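Local coordinates for protein Rnh (Ribonuclease H) (Chlorobaculum tepidum, PDB 3H08) that probably cuts the RNA strand of RNA-DNA hybrids endonucleolytically, as a magnesium-dependent ribonuclease of the RNase H family, at residues G21-L25 against R133-A138; N45-M50 against N101-W105; K3-I7 against G55-E61. The protein carries 3 engineered substitutions. Where two conformers were deposited one is given. Residues are numbered along the deposited sequence.

Contact 1: G21-L25 against R133-A138; sequences GWGAL and RADELA. Engineered in segment 133-138: A134 (natural residue Cys).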
loop_
_atom_site.group_PDB
_atom_site.type_symbol
_atom_site.label_atom_id
_atom_site.label_comp_id
_atom_site.label_asym_id
_atom_site.label_seq_id
_atom_site.Cartn_x
_atom_site.Cartn_y
_atom_site.Cartn_z
ATOM N N GLY A 21 -0.026 10.257 -6.023
ATOM C CA GLY A 21 1.264 9.762 -5.607
ATOM C C GLY A 21 1.122 8.722 -4.523
ATOM O O GLY A 21 0.085 8.603 -3.863
ATOM N N TRP A 22 2.213 8.004 -4.318
ATOM C CA TRP A 22 2.302 7.015 -3.276
ATOM C C TRP A 22 3.670 7.100 -2.619
ATOM O O TRP A 22 4.653 7.540 -3.229
ATOM C CB TRP A 22 2.053 5.575 -3.828
ATOM C CG TRP A 22 2.907 5.232 -4.994
ATOM C CD1 TRP A 22 2.622 5.429 -6.323
ATOM C CD2 TRP A 22 4.231 4.702 -4.955
ATOM N NE1 TRP A 22 3.682 5.042 -7.095
ATOM C CE2 TRP A 22 4.684 4.603 -6.281
ATOM C CE3 TRP A 22 5.075 4.277 -3.928
ATOM C CZ2 TRP A 22 5.932 4.125 -6.594
ATOM C CZ3 TRP A 22 6.323 3.855 -4.259
ATOM C CH2 TRP A 22 6.727 3.753 -5.569
ATOM N N GLY A 23 3.733 6.605 -1.387
ATOM C CA GLY A 23 4.969 6.596 -0.655
ATOM C C GLY A 23 4.987 5.419 0.305
ATOM O O GLY A 23 3.943 4.954 0.775
ATOM N N ALA A 24 6.173 4.931 0.592
ATOM C CA ALA A 24 6.340 3.873 1.578
ATOM C C ALA A 24 7.672 4.069 2.296
ATOM O O ALA A 24 8.675 4.432 1.685
ATOM C CB ALA A 24 6.267 2.487 0.933
ATOM N N LEU A 25 7.663 3.763 3.578
ATOM C CA LEU A 25 8.821 3.790 4.435
ATOM C C LEU A 25 8.955 2.383 5.001
ATOM O O LEU A 25 8.007 1.843 5.608
ATOM C CB LEU A 25 8.599 4.803 5.569
ATOM C CG LEU A 25 9.657 4.950 6.616
ATOM C CD1 LEU A 25 10.964 5.111 5.994
ATOM C CD2 LEU A 25 9.293 6.156 7.476
ATOM N N ARG A 133 5.468 10.443 7.300
ATOM C CA ARG A 133 6.543 10.574 6.302
ATOM C C ARG A 133 6.144 9.952 4.973
ATOM O O ARG A 133 6.387 10.549 3.906
ATOM C CB ARG A 133 7.870 9.975 6.827
ATOM C CG ARG A 133 8.996 9.994 5.831
ATOM C CD ARG A 133 9.357 11.384 5.412
ATOM N NE ARG A 133 10.544 11.356 4.579
ATOM C CZ ARG A 133 10.914 12.317 3.773
ATOM N NH1 ARG A 133 10.222 13.426 3.712
ATOM N NH2 ARG A 133 12.026 12.196 3.072
ATOM N N ALA A 134 5.520 8.782 5.023
ATOM C CA ALA A 134 5.007 8.131 3.825
ATOM C C ALA A 134 4.018 9.053 3.075
ATOM O O ALA A 134 4.077 9.163 1.828
ATOM C CB ALA A 134 4.366 6.799 4.187
ATOM N N ASP A 135 3.116 9.687 3.822
ATOM C CA ASP A 135 2.172 10.664 3.259
ATOM C C ASP A 135 2.898 11.848 2.600
ATOM O O ASP A 135 2.556 12.266 1.473
ATOM C CB ASP A 135 1.236 11.118 4.360
ATOM C CG ASP A 135 0.199 12.142 3.874
ATOM O OD1 ASP A 135 -0.621 11.792 2.984
ATOM O OD2 ASP A 135 0.239 13.270 4.344
ATOM N N GLU A 136 3.925 12.388 3.287
ATOM C CA GLU A 136 4.723 13.487 2.786
ATOM C C GLU A 136 5.394 13.064 1.484
ATOM O O GLU A 136 5.415 13.828 0.533
ATOM C CB GLU A 136 5.788 13.883 3.820
ATOM C CG GLU A 136 6.613 15.096 3.522
ATOM C CD GLU A 136 7.706 15.390 4.576
ATOM O OE1 GLU A 136 7.986 14.522 5.459
ATOM O OE2 GLU A 136 8.269 16.496 4.532
ATOM N N LEU A 137 5.915 11.846 1.434
ATOM C CA LEU A 137 6.593 11.361 0.249
ATOM C C LEU A 137 5.611 11.230 -0.933
ATOM O O LEU A 137 5.935 11.579 -2.069
ATOM C CB LEU A 137 7.186 9.985 0.532
ATOM C CG LEU A 137 8.463 9.986 1.356
ATOM C CD1 LEU A 137 8.832 8.570 1.708
ATOM C CD2 LEU A 137 9.560 10.656 0.626
ATOM N N ALA A 138 4.381 10.827 -0.644
ATOM C CA ALA A 138 3.364 10.700 -1.711
ATOM C C ALA A 138 3.033 12.082 -2.275
ATOM O O ALA A 138 2.927 12.277 -3.495
ATOM C CB ALA A 138 2.123 10.086 -1.200
#
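Strand 21-25 and helix 133-138 run roughly antiparallel, at 146°, and their axes close to 5.9 Å, tight for a helix on a sheet. The CA atoms of W22 and A138 are 4.1 Å apart. Two glycines make this possible: a CB modelled on G21 would clash with A138 O, and one on G23 with A134 O and L137 CB. Instead the helix backbone and the small A138 side chain settle on the strand, with G23 CA 3.7 Å from A134 O and A138 CB 3.7 Å from G21 O and 3.8 Å from G23 N. A134 is an engineered substitution for Cys; its CB lies 4.4 Å from A24 CA. Further along the strand, L25 points toward the helix, its CD2 4.1 Å from R133 CB. W22 and A24 point away, and W22 packs on helix 44-57 across the sheet. R133 NH2 forms a salt bridge with E34 on strand 31-39. D135, a predicted magnesium ligand, also faces away from this strand, beside D10. No hydrogen bond crosses between the segments, so small residues and close van der Waals fit hold this helix against the RNase H sheet.

Contact 2: N45-M50 against N101-W105; sequences NRMELM and NIDLW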
loop_
_atom_site.group_PDB
_atom_site.type_symbol
_atom_site.label_atom_id
_atom_site.label_comp_id
_atom_site.label_asym_id
_atom_site.label_seq_id
_atom_site.Cartn_x
_atom_site.Cartn_y
_atom_site.Cartn_z
ATOM N N ASN A 45 -7.988 5.302 -3.869
ATOM C CA ASN A 45 -7.907 3.861 -3.647
ATOM C C ASN A 45 -6.768 3.209 -4.394
ATOM O O ASN A 45 -6.075 2.371 -3.857
ATOM C CB ASN A 45 -9.216 3.182 -4.014
ATOM C CG ASN A 45 -10.306 3.391 -2.973
ATOM O OD1 ASN A 45 -10.044 3.840 -1.851
ATOM N ND2 ASN A 45 -11.521 2.997 -3.318
ATOM N N ARG A 46 -6.573 3.571 -5.655
ATOM C CA ARG A 46 -5.465 2.996 -6.412
ATOM C C ARG A 46 -4.119 3.365 -5.831
ATOM O O ARG A 46 -3.196 2.507 -5.767
ATOM C CB ARG A 46 -5.540 3.380 -7.893
ATOM C CG ARG A 46 -6.568 2.590 -8.638
ATOM C CD ARG A 46 -6.466 2.767 -10.159
ATOM N NE ARG A 46 -5.272 2.170 -10.749
ATOM C CZ ARG A 46 -5.163 0.909 -11.151
ATOM N NH1 ARG A 46 -6.154 0.041 -10.969
ATOM N NH2 ARG A 46 -4.021 0.498 -11.712
ATOM N N MET A 47 -3.970 4.609 -5.387
ATOM C CA MET A 47 -2.672 5.008 -4.816
ATOM C C MET A 47 -2.409 4.335 -3.443
ATOM O O MET A 47 -1.290 4.023 -3.128
ATOM C CB MET A 47 -2.558 6.508 -4.694
ATOM C CG MET A 47 -2.473 7.222 -6.015
ATOM S SD MET A 47 -0.957 6.882 -6.970
ATOM C CE MET A 47 -1.468 5.486 -7.919
ATOM N N GLU A 48 -3.464 4.121 -2.671
ATOM C CA GLU A 48 -3.392 3.370 -1.421
ATOM C C GLU A 48 -2.904 1.960 -1.658
ATOM O O GLU A 48 -2.051 1.467 -0.924
ATOM C CB GLU A 48 -4.766 3.358 -0.746
ATOM C CG GLU A 48 -5.167 4.751 -0.232
ATOM C CD GLU A 48 -6.668 4.906 0.138
ATOM O OE1 GLU A 48 -7.456 3.919 0.225
ATOM O OE2 GLU A 48 -7.076 6.066 0.351
ATOM N N LEU A 49 -3.444 1.290 -2.681
ATOM C CA LEU A 49 -2.986 -0.072 -2.997
ATOM C C LEU A 49 -1.579 -0.039 -3.545
ATOM O O LEU A 49 -0.751 -0.873 -3.193
ATOM C CB LEU A 49 -3.896 -0.719 -4.008
ATOM C CG LEU A 49 -5.330 -0.995 -3.615
ATOM C CD1 LEU A 49 -5.962 -1.872 -4.679
ATOM C CD2 LEU A 49 -5.402 -1.677 -2.307
ATOM N N MET A 50 -1.317 0.902 -4.444
ATOM C CA MET A 50 0.017 0.989 -5.064
ATOM C C MET A 50 1.115 1.178 -4.031
ATOM O O MET A 50 2.208 0.624 -4.127
ATOM C CB MET A 50 0.059 2.098 -6.104
ATOM C CG MET A 50 1.307 2.037 -6.934
ATOM S SD MET A 50 1.303 0.632 -8.042
ATOM C CE MET A 50 0.037 1.114 -9.203
ATOM N N ASN A 101 -10.051 -2.426 -9.725
ATOM C CA ASN A 101 -8.606 -2.503 -9.480
ATOM C C ASN A 101 -8.074 -3.928 -9.391
ATOM O O ASN A 101 -7.112 -4.209 -8.658
ATOM C CB ASN A 101 -8.254 -1.715 -8.213
ATOM C CG ASN A 101 -8.825 -0.314 -8.231
ATOM O OD1 ASN A 101 -9.422 0.176 -7.240
ATOM N ND2 ASN A 101 -8.692 0.337 -9.361
ATOM N N ILE A 102 -8.658 -4.818 -10.202
ATOM C CA ILE A 102 -8.269 -6.251 -10.181
ATOM C C ILE A 102 -6.782 -6.376 -10.458
ATOM O O ILE A 102 -6.128 -7.200 -9.857
ATOM C CB ILE A 102 -9.056 -7.080 -11.194
ATOM C CG1 ILE A 102 -10.528 -7.139 -10.760
ATOM C CG2 ILE A 102 -8.499 -8.491 -11.306
ATOM C CD1 ILE A 102 -11.456 -7.601 -11.892
ATOM N N ASP A 103 -6.252 -5.542 -11.355
ATOM C CA ASP A 103 -4.818 -5.582 -11.658
ATOM C C ASP A 103 -3.964 -5.431 -10.403
ATOM O O ASP A 103 -2.989 -6.171 -10.186
ATOM C CB ASP A 103 -4.448 -4.543 -12.717
ATOM C CG ASP A 103 -4.821 -3.084 -12.327
ATOM O OD1 ASP A 103 -5.887 -2.812 -11.712
ATOM O OD2 ASP A 103 -4.028 -2.205 -12.729
ATOM N N LEU A 104 -4.352 -4.501 -9.547
ATOM C CA LEU A 104 -3.596 -4.253 -8.321
ATOM C C LEU A 104 -3.847 -5.323 -7.273
ATOM O O LEU A 104 -2.906 -5.796 -6.641
ATOM C CB LEU A 104 -3.895 -2.852 -7.783
ATOM C CG LEU A 104 -3.588 -1.692 -8.729
ATOM C CD1 LEU A 104 -3.827 -0.370 -8.035
ATOM C CD2 LEU A 104 -2.161 -1.723 -9.204
ATOM N N TRP A 105 -5.099 -5.760 -7.125
ATOM C CA TRP A 105 -5.354 -6.884 -6.212
ATOM C C TRP A 105 -4.579 -8.150 -6.599
ATOM O O TRP A 105 -4.134 -8.877 -5.715
ATOM C CB TRP A 105 -6.843 -7.187 -6.062
ATOM C CG TRP A 105 -7.591 -6.119 -5.399
ATOM C CD1 TRP A 105 -8.518 -5.301 -5.967
ATOM C CD2 TRP A 105 -7.437 -5.662 -4.040
ATOM N NE1 TRP A 105 -9.008 -4.408 -5.049
ATOM C CE2 TRP A 105 -8.356 -4.596 -3.856
ATOM C CE3 TRP A 105 -6.649 -6.063 -2.967
ATOM C CZ2 TRP A 105 -8.500 -3.940 -2.635
ATOM C CZ3 TRP A 105 -6.816 -5.417 -1.749
ATOM C CH2 TRP A 105 -7.707 -4.355 -1.610
#
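L49 is the main bump on helix 44-57 here. It points into a hollow lined by N101, L104 and W105: its CD1 lies 4.2 Å from N101 CB, 3.9 Å from L104 CB and 4.0 Å from the centroid of the W105 six-membered ring, over the face in a CH-pi contact, and its CD2 reaches W105 CH2 at 3.6 Å. L104 is the answering bump from helix 102-114. It pushes between R46 and M50, one turn apart on their helix, with CD2 3.6 Å from M50 CE and CD1 3.6 Å from R46 CZ. The leucine thus lies under one face of the guanidinium, whose edge is turned to D103. There R46 NH1 donates to D103 OD1 at 3.0 Å and R46 NH2 to D103 OD2 at 2.9 Å, a bidentate salt bridge closing the partly exposed side. Further out, W105 stacks edge-to-face with both W86 and Y73, and Y73 and L74 of helix 72-79 also touch L49. M47 and M50 meet W22 of strand 18-28, so helix 44-57 is wedged between the sheet and helix 102-114; E48, a predicted magnesium ligand, takes no part in the contact and bonds to S71 instead.

Contact 3: K3-I7 against G55-E61; sequences KTITI and GLEALKE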
loop_
_atom_site.group_PDB
_atom_site.type_symbol
_atom_site.label_atom_id
_atom_site.label_comp_id
_atom_site.label_asym_id
_atom_site.label_seq_id
_atom_site.Cartn_x
_atom_site.Cartn_y
_atom_site.Cartn_z
ATOM N N LYS A 3 13.638 -11.907 8.272
ATOM C CA LYS A 3 13.566 -10.576 8.935
ATOM C C LYS A 3 12.105 -10.192 9.126
ATOM O O LYS A 3 11.267 -10.520 8.275
ATOM C CB LYS A 3 14.203 -9.489 8.066
ATOM C CG LYS A 3 15.661 -9.625 7.648
ATOM C CD LYS A 3 16.001 -8.383 6.795
ATOM C CE LYS A 3 17.384 -8.377 6.211
ATOM N NZ LYS A 3 17.555 -7.073 5.497
ATOM N N THR A 4 11.791 -9.508 10.223
ATOM C CA THR A 4 10.499 -8.809 10.328
ATOM C C THR A 4 10.715 -7.346 10.015
ATOM O O THR A 4 11.472 -6.626 10.710
ATOM C CB THR A 4 9.830 -8.932 11.692
ATOM O OG1 THR A 4 9.614 -10.317 12.001
ATOM C CG2 THR A 4 8.516 -8.163 11.704
ATOM N N ILE A 5 10.056 -6.911 8.941
ATOM C CA ILE A 5 10.179 -5.573 8.377
ATOM C C ILE A 5 8.867 -4.836 8.543
ATOM O O ILE A 5 7.821 -5.331 8.126
ATOM C CB ILE A 5 10.468 -5.636 6.842
ATOM C CG1 ILE A 5 11.592 -6.613 6.536
ATOM C CG2 ILE A 5 10.797 -4.273 6.303
ATOM C CD1 ILE A 5 12.892 -6.301 7.232
ATOM N N THR A 6 8.925 -3.611 9.057
ATOM C CA THR A 6 7.710 -2.832 9.252
ATOM C C THR A 6 7.637 -1.819 8.092
ATOM O O THR A 6 8.619 -1.172 7.777
ATOM C CB THR A 6 7.731 -2.184 10.629
ATOM O OG1 THR A 6 7.863 -3.205 11.615
ATOM C CG2 THR A 6 6.476 -1.364 10.886
ATOM N N ILE A 7 6.468 -1.734 7.447
ATOM C CA ILE A 7 6.276 -0.884 6.289
ATOM C C ILE A 7 5.094 0.016 6.545
ATOM O O ILE A 7 4.032 -0.430 6.959
ATOM C CB ILE A 7 6.062 -1.710 4.989
ATOM C CG1 ILE A 7 7.181 -2.722 4.835
ATOM C CG2 ILE A 7 5.960 -0.806 3.812
ATOM C CD1 ILE A 7 7.115 -3.508 3.567
ATOM N N GLY A 55 5.828 -0.945 -1.688
ATOM C CA GLY A 55 6.515 -1.238 -0.459
ATOM C C GLY A 55 6.932 -2.697 -0.402
ATOM O O GLY A 55 8.054 -3.019 -0.062
ATOM N N LEU A 56 5.999 -3.599 -0.683
ATOM C CA LEU A 56 6.313 -5.024 -0.658
ATOM C C LEU A 56 7.316 -5.408 -1.754
ATOM O O LEU A 56 8.171 -6.255 -1.525
ATOM C CB LEU A 56 5.037 -5.857 -0.725
ATOM C CG LEU A 56 4.134 -5.738 0.513
ATOM C CD1 LEU A 56 2.769 -6.336 0.210
ATOM C CD2 LEU A 56 4.728 -6.385 1.729
ATOM N N GLU A 57 7.198 -4.802 -2.931
ATOM C CA GLU A 57 8.135 -5.069 -4.029
ATOM C C GLU A 57 9.566 -4.640 -3.691
ATOM O O GLU A 57 10.517 -5.155 -4.278
ATOM C CB GLU A 57 7.680 -4.391 -5.301
ATOM C CG GLU A 57 6.536 -5.093 -5.958
ATOM C CD GLU A 57 6.073 -4.472 -7.276
ATOM O OE1 GLU A 57 6.437 -3.327 -7.600
ATOM O OE2 GLU A 57 5.323 -5.177 -8.007
ATOM N N ALA A 58 9.704 -3.707 -2.750
ATOM C CA ALA A 58 11.027 -3.178 -2.346
ATOM C C ALA A 58 11.791 -4.123 -1.433
ATOM O O ALA A 58 12.987 -3.964 -1.224
ATOM C CB ALA A 58 10.877 -1.847 -1.679
ATOM N N LEU A 59 11.127 -5.136 -0.926
ATOM C CA LEU A 59 11.802 -6.136 -0.124
ATOM C C LEU A 59 12.660 -7.042 -1.024
ATOM O O LEU A 59 12.188 -7.551 -2.036
ATOM C CB LEU A 59 10.778 -6.954 0.621
ATOM C CG LEU A 59 9.894 -6.200 1.591
ATOM C CD1 LEU A 59 8.714 -7.045 1.972
ATOM C CD2 LEU A 59 10.633 -5.801 2.792
ATOM N N LYS A 60 13.908 -7.272 -0.634
ATOM C CA LYS A 60 14.836 -8.015 -1.449
ATOM C C LYS A 60 14.704 -9.535 -1.281
ATOM O O LYS A 60 15.109 -10.303 -2.161
ATOM C CB LYS A 60 16.272 -7.629 -1.085
ATOM C CG LYS A 60 16.546 -6.143 -1.106
ATOM C CD LYS A 60 17.968 -5.861 -0.662
ATOM C CE LYS A 60 18.135 -4.472 -0.113
ATOM N NZ LYS A 60 19.596 -4.091 -0.109
ATOM N N GLU A 61 14.219 -9.951 -0.113
ATOM C CA GLU A 61 14.042 -11.351 0.197
ATOM C C GLU A 61 12.688 -11.561 0.872
ATOM O O GLU A 61 12.103 -10.615 1.363
ATOM C CB GLU A 61 15.190 -11.853 1.067
ATOM C CG GLU A 61 15.242 -11.309 2.475
ATOM C CD GLU A 61 16.114 -10.041 2.643
ATOM O OE1 GLU A 61 17.224 -9.975 2.069
ATOM O OE2 GLU A 61 15.679 -9.117 3.374
#
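This is a strand-to-helix contact of the RNase H fold: the first part of strand 4-13 meets the C-terminal part of helix 44-57 and the chain that follows. Alternate residues K3, I5 and I7 point toward 55-61, while T4 and T6 lie on the other side. Both isoleucines have chi1 in m, which in I5 sets CG2 3.8 Å from L59 CD2, but they differ at chi2. In I7 it is t, which extends CD1 to 3.8 Å from G55 O and 4.2 Å from both L56 CD2 and L59 CD1; in the given conformer of I5 it is m, turning CD1 another way. L56 and L59 share the common m,t rotamer, and L59 packs against both isoleucines. G55 sits close under I7, where an ideal CB would be only 3.1 Å from I7 CG2. L59 also touches L26 and V65 of the strands flanking 4-13. At the open end K3 is stretched out, chi2 to chi4 all t, whereas E61 is folded, chi1 in p and chi2 off its wells at -92°. Their opposite charges meet in a salt bridge, K3 NZ to E61 OE2 at 3.5 Å, with K3 CE 3.4 Å from the same oxygen.

In the fold
Along the chain the segments come in the order 3-7, 21-25, 45-50, 55-61, 101-105, 133-138, so contact 3 crosses both others while contact 2 falls wholly within the span of contact 1. The centres of contact 1 and contact 2 lie about 15 Å apart, those of contact 1 and contact 3 about 16 Å, and those of contact 2 and contact 3 about 18 Å. Contacts 1 and 3 use neighbouring strands of one sheet, 18-28 and 4-13; contacts 2 and 3 share helix 44-57. That helix also touches strand 18-28, with W22 CD1 3.7 Å from M50 CG. The sheet is thereby sandwiched between helices 44-57 and 129-144, which carry E48 and D135, predicted to bind magnesium together with D10 and D70.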